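Local coordinates for Lin0431 protein (Listeria innocua, PDB 3LD7), which is of unknown function but forms a NusG domain II-like domain of mainly antiparallel beta strands with one short helix, at residues L44-G49 with M67-K72; I52-D57 with V63-G68. All coordinates share one frame; numbering follows the deposited sequence.

Contact 1 of 2, residues L44-G49 with M67-K72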
ATOM      1  N   LEU A  44      -7.672  -4.173   0.606  1.00 14.76           N
ATOM      2  CA  LEU A  44      -6.870  -5.390   0.581  1.00 13.52           C
ATOM      3  C   LEU A  44      -5.532  -5.057  -0.047  1.00 13.10           C
ATOM      4  O   LEU A  44      -5.453  -4.750  -1.242  1.00 15.17           O
ATOM      5  CB  LEU A  44      -7.584  -6.467  -0.212  1.00 16.47           C
ATOM      6  CG  LEU A  44      -6.900  -7.830  -0.295  1.00 18.92           C
ATOM      7  CD1 LEU A  44      -6.571  -8.394   1.086  1.00 20.84           C
ATOM      8  CD2 LEU A  44      -7.800  -8.757  -1.063  1.00 20.29           C
HETATM    9  N   MSE A  45      -4.491  -5.046   0.785  1.00 13.64           N
HETATM   10  CA  MSE A  45      -3.141  -4.725   0.353  1.00 13.44           C
HETATM   11  C   MSE A  45      -2.430  -5.988  -0.075  1.00 14.59           C
HETATM   12  O   MSE A  45      -2.637  -7.051   0.515  1.00 15.94           O
HETATM   13  CB  MSE A  45      -2.366  -4.114   1.534  1.00 15.15           C
HETATM   14  CG  MSE A  45      -3.104  -2.952   2.206  1.00 16.36           C
HETATM   15 SE   MSE A  45      -3.630  -1.515   1.011  0.81 19.59          SE
HETATM   16  CE  MSE A  45      -1.870  -1.186   0.171  1.00 20.64           C
ATOM     17  N   GLU A  46      -1.562  -5.859  -1.071  1.00 14.24           N
ATOM     18  CA  GLU A  46      -0.836  -7.006  -1.587  1.00 14.58           C
ATOM     19  C   GLU A  46       0.598  -6.614  -1.833  1.00 14.27           C
ATOM     20  O   GLU A  46       0.875  -5.630  -2.521  1.00 14.60           O
ATOM     21  CB  GLU A  46      -1.475  -7.516  -2.895  1.00 14.86           C
ATOM     22  CG  GLU A  46      -0.791  -8.759  -3.443  1.00 16.49           C
ATOM     23  CD  GLU A  46      -1.407  -9.240  -4.755  1.00 20.19           C
ATOM     24  OE1 GLU A  46      -2.304  -8.548  -5.287  1.00 21.37           O
ATOM     25  OE2 GLU A  46      -1.006 -10.314  -5.245  1.00 21.99           O
ATOM     26  N   VAL A  47       1.514  -7.404  -1.282  1.00 14.36           N
ATOM     27  CA  VAL A  47       2.919  -7.279  -1.595  1.00 14.96           C
ATOM     28  C   VAL A  47       3.305  -8.541  -2.337  1.00 16.15           C
ATOM     29  O   VAL A  47       3.082  -9.642  -1.854  1.00 18.03           O
ATOM     30  CB  VAL A  47       3.763  -7.124  -0.317  1.00 16.37           C
ATOM     31  CG1 VAL A  47       5.236  -7.065  -0.658  1.00 18.59           C
ATOM     32  CG2 VAL A  47       3.327  -5.848   0.416  1.00 19.64           C
ATOM     33  N   ASP A  48       3.830  -8.383  -3.542  1.00 15.84           N
ATOM     34  CA  ASP A  48       4.253  -9.521  -4.331  1.00 17.35           C
ATOM     35  C   ASP A  48       5.665  -9.246  -4.796  1.00 16.80           C
ATOM     36  O   ASP A  48       5.900  -8.301  -5.550  1.00 18.16           O
ATOM     37  CB  ASP A  48       3.315  -9.716  -5.528  1.00 20.12           C
ATOM     38  CG  ASP A  48       3.599 -11.001  -6.274  1.00 25.78           C
ATOM     39  OD1 ASP A  48       3.176 -12.078  -5.806  1.00 26.92           O
ATOM     40  OD2 ASP A  48       4.244 -10.926  -7.333  1.00 30.09           O
ATOM     41  N   GLY A  49       6.626 -10.051  -4.340  1.00 16.60           N
ATOM     42  CA  GLY A  49       8.008  -9.736  -4.617  1.00 18.06           C
ATOM     43  C   GLY A  49       8.300  -8.361  -4.067  1.00 16.86           C
ATOM     44  O   GLY A  49       8.003  -8.080  -2.892  1.00 17.35           O
HETATM   45  N   MSE A  67      -4.200   3.039  -9.517  1.00 18.37           N
HETATM   46  CA  MSE A  67      -2.777   3.344  -9.559  1.00 18.77           C
HETATM   47  C   MSE A  67      -1.918   2.069  -9.720  1.00 21.00           C
HETATM   48  O   MSE A  67      -0.828   2.133 -10.282  1.00 22.23           O
HETATM   49  CB  MSE A  67      -2.348   4.162  -8.346  1.00 20.37           C
HETATM   50  CG  MSE A  67      -2.983   5.529  -8.315  1.00 21.48           C
HETATM   51 SE   MSE A  67      -2.440   6.555  -6.772  0.78 27.02          SE
HETATM   52  CE  MSE A  67      -3.101   8.278  -7.306  1.00 29.28           C
ATOM     53  N   GLY A  68      -2.424   0.920  -9.263  1.00 20.66           N
ATOM     54  CA  GLY A  68      -1.750  -0.346  -9.504  1.00 19.73           C
ATOM     55  C   GLY A  68      -0.469  -0.531  -8.717  1.00 16.75           C
ATOM     56  O   GLY A  68      -0.296   0.022  -7.630  1.00 18.24           O
ATOM     57  N   TRP A  69       0.437  -1.317  -9.275  1.00 18.94           N
ATOM     58  CA  TRP A  69       1.664  -1.675  -8.586  1.00 19.11           C
ATOM     59  C   TRP A  69       2.670  -0.540  -8.480  1.00 18.25           C
ATOM     60  O   TRP A  69       2.898   0.205  -9.447  1.00 22.15           O
ATOM     61  CB  TRP A  69       2.370  -2.815  -9.302  1.00 20.03           C
ATOM     62  CG  TRP A  69       1.670  -4.124  -9.341  1.00 20.57           C
ATOM     63  CD1 TRP A  69       1.070  -4.698 -10.427  1.00 21.89           C
ATOM     64  CD2 TRP A  69       1.557  -5.076  -8.270  1.00 19.07           C
ATOM     65  NE1 TRP A  69       0.570  -5.937 -10.097  1.00 22.34           N
ATOM     66  CE2 TRP A  69       0.869  -6.205  -8.787  1.00 20.36           C
ATOM     67  CE3 TRP A  69       1.968  -5.086  -6.933  1.00 18.34           C
ATOM     68  CZ2 TRP A  69       0.553  -7.319  -8.002  1.00 19.80           C
ATOM     69  CZ3 TRP A  69       1.671  -6.222  -6.145  1.00 19.69           C
ATOM     70  CH2 TRP A  69       0.966  -7.315  -6.688  1.00 19.63           C
ATOM     71  N   LYS A  70       3.316  -0.454  -7.316  1.00 18.01           N
ATOM     72  CA  LYS A  70       4.366   0.533  -7.080  1.00 18.60           C
ATOM     73  C   LYS A  70       5.587  -0.147  -6.490  1.00 19.93           C
ATOM     74  O   LYS A  70       5.469  -1.167  -5.801  1.00 19.77           O
ATOM     75  CB  LYS A  70       3.880   1.651  -6.155  1.00 19.67           C
ATOM     76  CG  LYS A  70       2.714   2.429  -6.702  1.00 19.40           C
ATOM     77  CD  LYS A  70       3.101   3.239  -7.930  1.00 20.87           C
ATOM     78  CE  LYS A  70       1.880   4.002  -8.440  1.00 24.18           C
ATOM     79  NZ  LYS A  70       2.226   4.850  -9.624  1.00 26.09           N
ATOM     80  N   SER A  71       6.767   0.394  -6.763  1.00 21.73           N
ATOM     81  CA  SER A  71       7.984  -0.268  -6.311  1.00 22.37           C
ATOM     82  C   SER A  71       9.194   0.646  -6.162  1.00 22.85           C
ATOM     83  O   SER A  71      10.218   0.233  -5.621  1.00 24.20           O
ATOM     84  CB  SER A  71       8.344  -1.414  -7.263  1.00 23.24           C
ATOM     85  OG  SER A  71       8.756  -0.895  -8.526  1.00 27.82           O
ATOM     86  N   LYS A  72       9.079   1.881  -6.633  1.00 22.57           N
ATOM     87  CA  LYS A  72      10.215   2.785  -6.660  1.00 23.93           C
ATOM     88  C   LYS A  72      10.167   3.880  -5.603  1.00 22.55           C
ATOM     89  O   LYS A  72       9.094   4.321  -5.208  1.00 22.32           O
ATOM     90  CB  LYS A  72      10.345   3.424  -8.043  1.00 25.61           C
ATOM     91  CG  LYS A  72      10.746   2.430  -9.119  1.00 30.32           C
ATOM     92  CD  LYS A  72      11.090   3.141 -10.420  1.00 36.56           C
ATOM     93  CE  LYS A  72      11.504   2.149 -11.498  1.00 41.33           C
ATOM     94  NZ  LYS A  72      12.696   1.344 -11.104  1.00 44.03           N
TER
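W69 reaches strand 42-48 with the outer corner of its indole, the six-membered ring coming up against the side chains of E46 and D48, two residues apart on the same face of the strand. CH2 is the atom that does most of the touching: it lies 3.6 Å from CD of E46 and also 3.6 Å from CB of D48. Beside it, CZ3 of W69 meets the backbone as well, 3.8 Å from O of E46. The E46 chain is extended, its CG anti to the backbone N (chi1 -177°) and the next bond also anti, which carries the carboxylate out from the strand to the level of the ring. There it crosses the indole obliquely, the two planes 58° apart, with OE1 of E46 3.8 Å from CH2 of W69. D48 offers its methylene rather than its carboxylate to the ring.

Around this first shell the acids find their positive partners on the neighbouring strand 51-57. OE1 of E46 forms a salt bridge with NH2 of R53, whose side chain also touches W69, while R51 makes a cation-pi contact with the indole and a long, weak ion pair with D48. The backbone of E46 is bonded to that of R53, which sets the acid and its base side by side on adjacent strands.

The direct contact is packing, of a ring corner on one carboxylate and one methylene. With arginines supplying the positive charge, the indole probably limits water's access to the E46-R53 pair, which may favour the salt bridge.

Contact 2 of 2, residues I52-D57 with V63-G68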
ATOM      1  N   ILE A  52       4.152  -3.414  -4.416  1.00 15.48           N
ATOM      2  CA  ILE A  52       2.978  -3.341  -3.561  1.00 15.84           C
ATOM      3  C   ILE A  52       1.821  -2.685  -4.312  1.00 14.77           C
ATOM      4  O   ILE A  52       2.041  -1.821  -5.169  1.00 15.45           O
ATOM      5  CB  ILE A  52       3.300  -2.573  -2.255  1.00 16.01           C
ATOM      6  CG1 ILE A  52       2.126  -2.632  -1.272  1.00 16.71           C
ATOM      7  CG2 ILE A  52       3.776  -1.144  -2.551  1.00 16.51           C
ATOM      8  CD1 ILE A  52       2.479  -2.072   0.111  1.00 18.39           C
ATOM      9  N   ARG A  53       0.598  -3.103  -4.007  1.00 13.49           N
ATOM     10  CA  ARG A  53      -0.585  -2.438  -4.552  1.00 12.47           C
ATOM     11  C   ARG A  53      -1.747  -2.575  -3.605  1.00 13.05           C
ATOM     12  O   ARG A  53      -1.725  -3.407  -2.686  1.00 14.63           O
ATOM     13  CB  ARG A  53      -1.014  -3.051  -5.893  1.00 14.70           C
ATOM     14  CG  ARG A  53      -1.593  -4.465  -5.792  1.00 15.63           C
ATOM     15  CD  ARG A  53      -2.116  -4.968  -7.129  1.00 15.59           C
ATOM     16  NE  ARG A  53      -2.477  -6.374  -7.061  1.00 17.01           N
ATOM     17  CZ  ARG A  53      -2.832  -7.102  -8.113  1.00 18.84           C
ATOM     18  NH1 ARG A  53      -2.936  -6.540  -9.322  1.00 22.51           N
ATOM     19  NH2 ARG A  53      -3.084  -8.391  -7.955  1.00 20.16           N
ATOM     20  N   ILE A  54      -2.779  -1.769  -3.848  1.00 14.04           N
ATOM     21  CA  ILE A  54      -4.094  -2.091  -3.316  1.00 14.74           C
ATOM     22  C   ILE A  54      -4.726  -3.048  -4.313  1.00 15.48           C
ATOM     23  O   ILE A  54      -5.013  -2.677  -5.458  1.00 17.86           O
ATOM     24  CB  ILE A  54      -4.998  -0.886  -3.124  1.00 13.66           C
ATOM     25  CG1 ILE A  54      -4.341   0.183  -2.233  1.00 14.90           C
ATOM     26  CG2 ILE A  54      -6.354  -1.349  -2.550  1.00 15.70           C
ATOM     27  CD1 ILE A  54      -5.117   1.523  -2.263  1.00 18.09           C
ATOM     28  N   LYS A  55      -4.899  -4.303  -3.901  1.00 14.97           N
ATOM     29  CA  LYS A  55      -5.452  -5.302  -4.800  1.00 16.84           C
ATOM     30  C   LYS A  55      -6.928  -5.045  -5.063  1.00 17.65           C
ATOM     31  O   LYS A  55      -7.406  -5.152  -6.213  1.00 18.80           O
ATOM     32  CB  LYS A  55      -5.261  -6.712  -4.220  1.00 18.30           C
ATOM     33  CG  LYS A  55      -5.848  -7.807  -5.105  1.00 21.15           C
ATOM     34  CD  LYS A  55      -5.514  -9.192  -4.591  1.00 24.78           C
ATOM     35  CE  LYS A  55      -6.062 -10.264  -5.548  1.00 29.67           C
ATOM     36  NZ  LYS A  55      -5.680 -11.635  -5.148  1.00 32.82           N
ATOM     37  N   GLU A  56      -7.648  -4.684  -4.012  1.00 17.33           N
ATOM     38  CA  GLU A  56      -9.083  -4.522  -4.121  1.00 18.71           C
ATOM     39  C   GLU A  56      -9.546  -3.696  -2.950  1.00 16.86           C
ATOM     40  O   GLU A  56      -8.970  -3.767  -1.862  1.00 16.45           O
ATOM     41  CB  GLU A  56      -9.731  -5.911  -4.111  1.00 23.32           C
ATOM     42  CG  GLU A  56     -11.209  -5.963  -3.955  1.00 31.19           C
ATOM     43  CD  GLU A  56     -11.648  -7.344  -3.479  1.00 36.14           C
ATOM     44  OE1 GLU A  56     -11.162  -8.352  -4.026  1.00 38.69           O
ATOM     45  OE2 GLU A  56     -12.443  -7.419  -2.529  1.00 38.20           O
ATOM     46  N   ASP A  57     -10.580  -2.890  -3.165  1.00 15.91           N
ATOM     47  CA  ASP A  57     -11.190  -2.148  -2.069  1.00 15.09           C
ATOM     48  C   ASP A  57     -12.595  -1.738  -2.454  1.00 15.08           C
ATOM     49  O   ASP A  57     -12.977  -1.893  -3.626  1.00 15.92           O
ATOM     50  CB  ASP A  57     -10.322  -0.959  -1.568  1.00 15.54           C
ATOM     51  CG  ASP A  57     -10.233   0.186  -2.539  1.00 16.65           C
ATOM     52  OD1 ASP A  57     -11.263   0.571  -3.145  1.00 17.92           O
ATOM     53  OD2 ASP A  57      -9.123   0.767  -2.631  1.00 18.04           O
ATOM     54  N   VAL A  63      -9.432   5.148  -6.977  1.00 15.56           N
ATOM     55  CA  VAL A  63      -8.231   5.805  -7.469  1.00 16.32           C
ATOM     56  C   VAL A  63      -6.976   5.037  -7.083  1.00 15.09           C
ATOM     57  O   VAL A  63      -6.081   4.853  -7.895  1.00 17.25           O
ATOM     58  CB  VAL A  63      -8.147   7.258  -6.934  1.00 17.76           C
ATOM     59  CG1 VAL A  63      -6.736   7.827  -7.091  1.00 19.01           C
ATOM     60  CG2 VAL A  63      -9.184   8.103  -7.612  1.00 20.13           C
ATOM     61  N   GLY A  64      -6.912   4.572  -5.842  1.00 15.25           N
ATOM     62  CA  GLY A  64      -5.725   3.866  -5.388  1.00 16.40           C
ATOM     63  C   GLY A  64      -5.557   2.530  -6.088  1.00 15.07           C
ATOM     64  O   GLY A  64      -4.447   2.164  -6.515  1.00 16.15           O
ATOM     65  N   VAL A  65      -6.664   1.802  -6.240  1.00 15.21           N
ATOM     66  CA  VAL A  65      -6.635   0.540  -6.984  1.00 15.41           C
ATOM     67  C   VAL A  65      -6.155   0.771  -8.429  1.00 16.64           C
ATOM     68  O   VAL A  65      -5.349   0.008  -8.961  1.00 18.36           O
ATOM     69  CB  VAL A  65      -8.030  -0.137  -6.998  1.00 16.46           C
ATOM     70  CG1 VAL A  65      -8.075  -1.244  -8.029  1.00 17.07           C
ATOM     71  CG2 VAL A  65      -8.409  -0.678  -5.607  1.00 17.52           C
ATOM     72  N   LYS A  66      -6.623   1.852  -9.058  1.00 17.76           N
ATOM     73  CA  LYS A  66      -6.260   2.124 -10.438  1.00 19.42           C
ATOM     74  C   LYS A  66      -4.803   2.547 -10.600  1.00 20.37           C
ATOM     75  O   LYS A  66      -4.217   2.391 -11.689  1.00 23.26           O
ATOM     76  CB  LYS A  66      -7.209   3.162 -11.031  1.00 21.14           C
ATOM     77  CG  LYS A  66      -8.591   2.595 -11.296  1.00 26.71           C
ATOM     78  CD  LYS A  66      -9.580   3.704 -11.695  1.00 31.40           C
ATOM     79  CE  LYS A  66     -10.996   3.144 -11.776  1.00 35.95           C
ATOM     80  NZ  LYS A  66     -11.991   4.128 -12.271  1.00 37.79           N
HETATM   81  N   MSE A  67      -4.200   3.039  -9.517  1.00 18.37           N
HETATM   82  CA  MSE A  67      -2.777   3.344  -9.559  1.00 18.77           C
HETATM   83  C   MSE A  67      -1.918   2.069  -9.720  1.00 21.00           C
HETATM   84  O   MSE A  67      -0.828   2.133 -10.282  1.00 22.23           O
HETATM   85  CB  MSE A  67      -2.348   4.162  -8.346  1.00 20.37           C
HETATM   86  CG  MSE A  67      -2.983   5.529  -8.315  1.00 21.48           C
HETATM   87 SE   MSE A  67      -2.440   6.555  -6.772  0.78 27.02          SE
HETATM   88  CE  MSE A  67      -3.101   8.278  -7.306  1.00 29.28           C
ATOM     89  N   GLY A  68      -2.424   0.920  -9.263  1.00 20.66           N
ATOM     90  CA  GLY A  68      -1.750  -0.346  -9.504  1.00 19.73           C
ATOM     91  C   GLY A  68      -0.469  -0.531  -8.717  1.00 16.75           C
ATOM     92  O   GLY A  68      -0.296   0.022  -7.630  1.00 18.24           O
TER
HETATM   93  O   HOH W   1      -2.590   0.115  -6.012  1.00 16.32           O
HETATM   94  O   HOH W   2      -4.347  -2.351  -8.101  1.00 21.21           O
HETATM   95  O   HOH W   3      -8.832   2.576  -4.496  1.00 19.27           O
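V65 turns its CG2 methyl between I54 and D57, and this one branch meets both side chains. Toward I54 the approach is methyl to methyl, CG2 of V65 standing 3.7 Å from CG2 of I54, with the two side chains crossing at about a right angle. Toward D57 the valine and the acid slide past each other in opposite directions, bringing CG2 of V65 to 3.4 Å from OD2 of D57. The D57 carboxylate is placed there by a chi1 of 70°, its CG between the backbone N and the carbonyl carbon. The other branch of I54 reaches G64: CG1 is anti to the carbonyl carbon (chi1 -56°), and CD1 of I54 comes to 4.0 Å from CA of G64, where the helix has only backbone to present. Farther along, CB of R53 packs against O of G68, while the rest of its chain leads away.

Polar groups are joined across the gap by water. Water 1 accepts from I54 N and donates to O of both G64 and G68, so three backbone groups share it. Water 2 donates to I54 O and to V65 O. Water 3 donates to OD2 of D57, its O 2.6 Å from OD2, and accepts from N of V65. OD1 of the same carboxylate is bonded to S59 in the intervening loop.

The axes of strand 52-57 and helix 63-67 approach to 7.0 Å at an angle of 124°. K55 and E56 both face L44, a classic beta bulge in strand 51-57. This is a short helix, followed by G68, whose phi is positive, lying along the open backbone edge of an edge strand of a three-stranded antiparallel sheet and joined to it through the I54-V65 methyl contact and bridging waters, within the NusG domain II-like fold.

In the fold
The centres of contacts 1 and 2 lie about 8 Å apart, and both reach the same three-stranded antiparallel sheet, in which strand 42-48 is central and strand 51-57 lies at one edge. Along the chain these two strands follow one another; helix 63-67 comes next, then the loop that precedes strand 76-79. Residues M67 and G68 belong to both contacts, so the chain passes directly from the helix of contact 2 into the loop of contact 1. The connection to strand 76-79 of the four-stranded sheet thus packs along strand 51-57 and, through W69, reaches strand 42-48; E46, R53 and W69 join the two contacts.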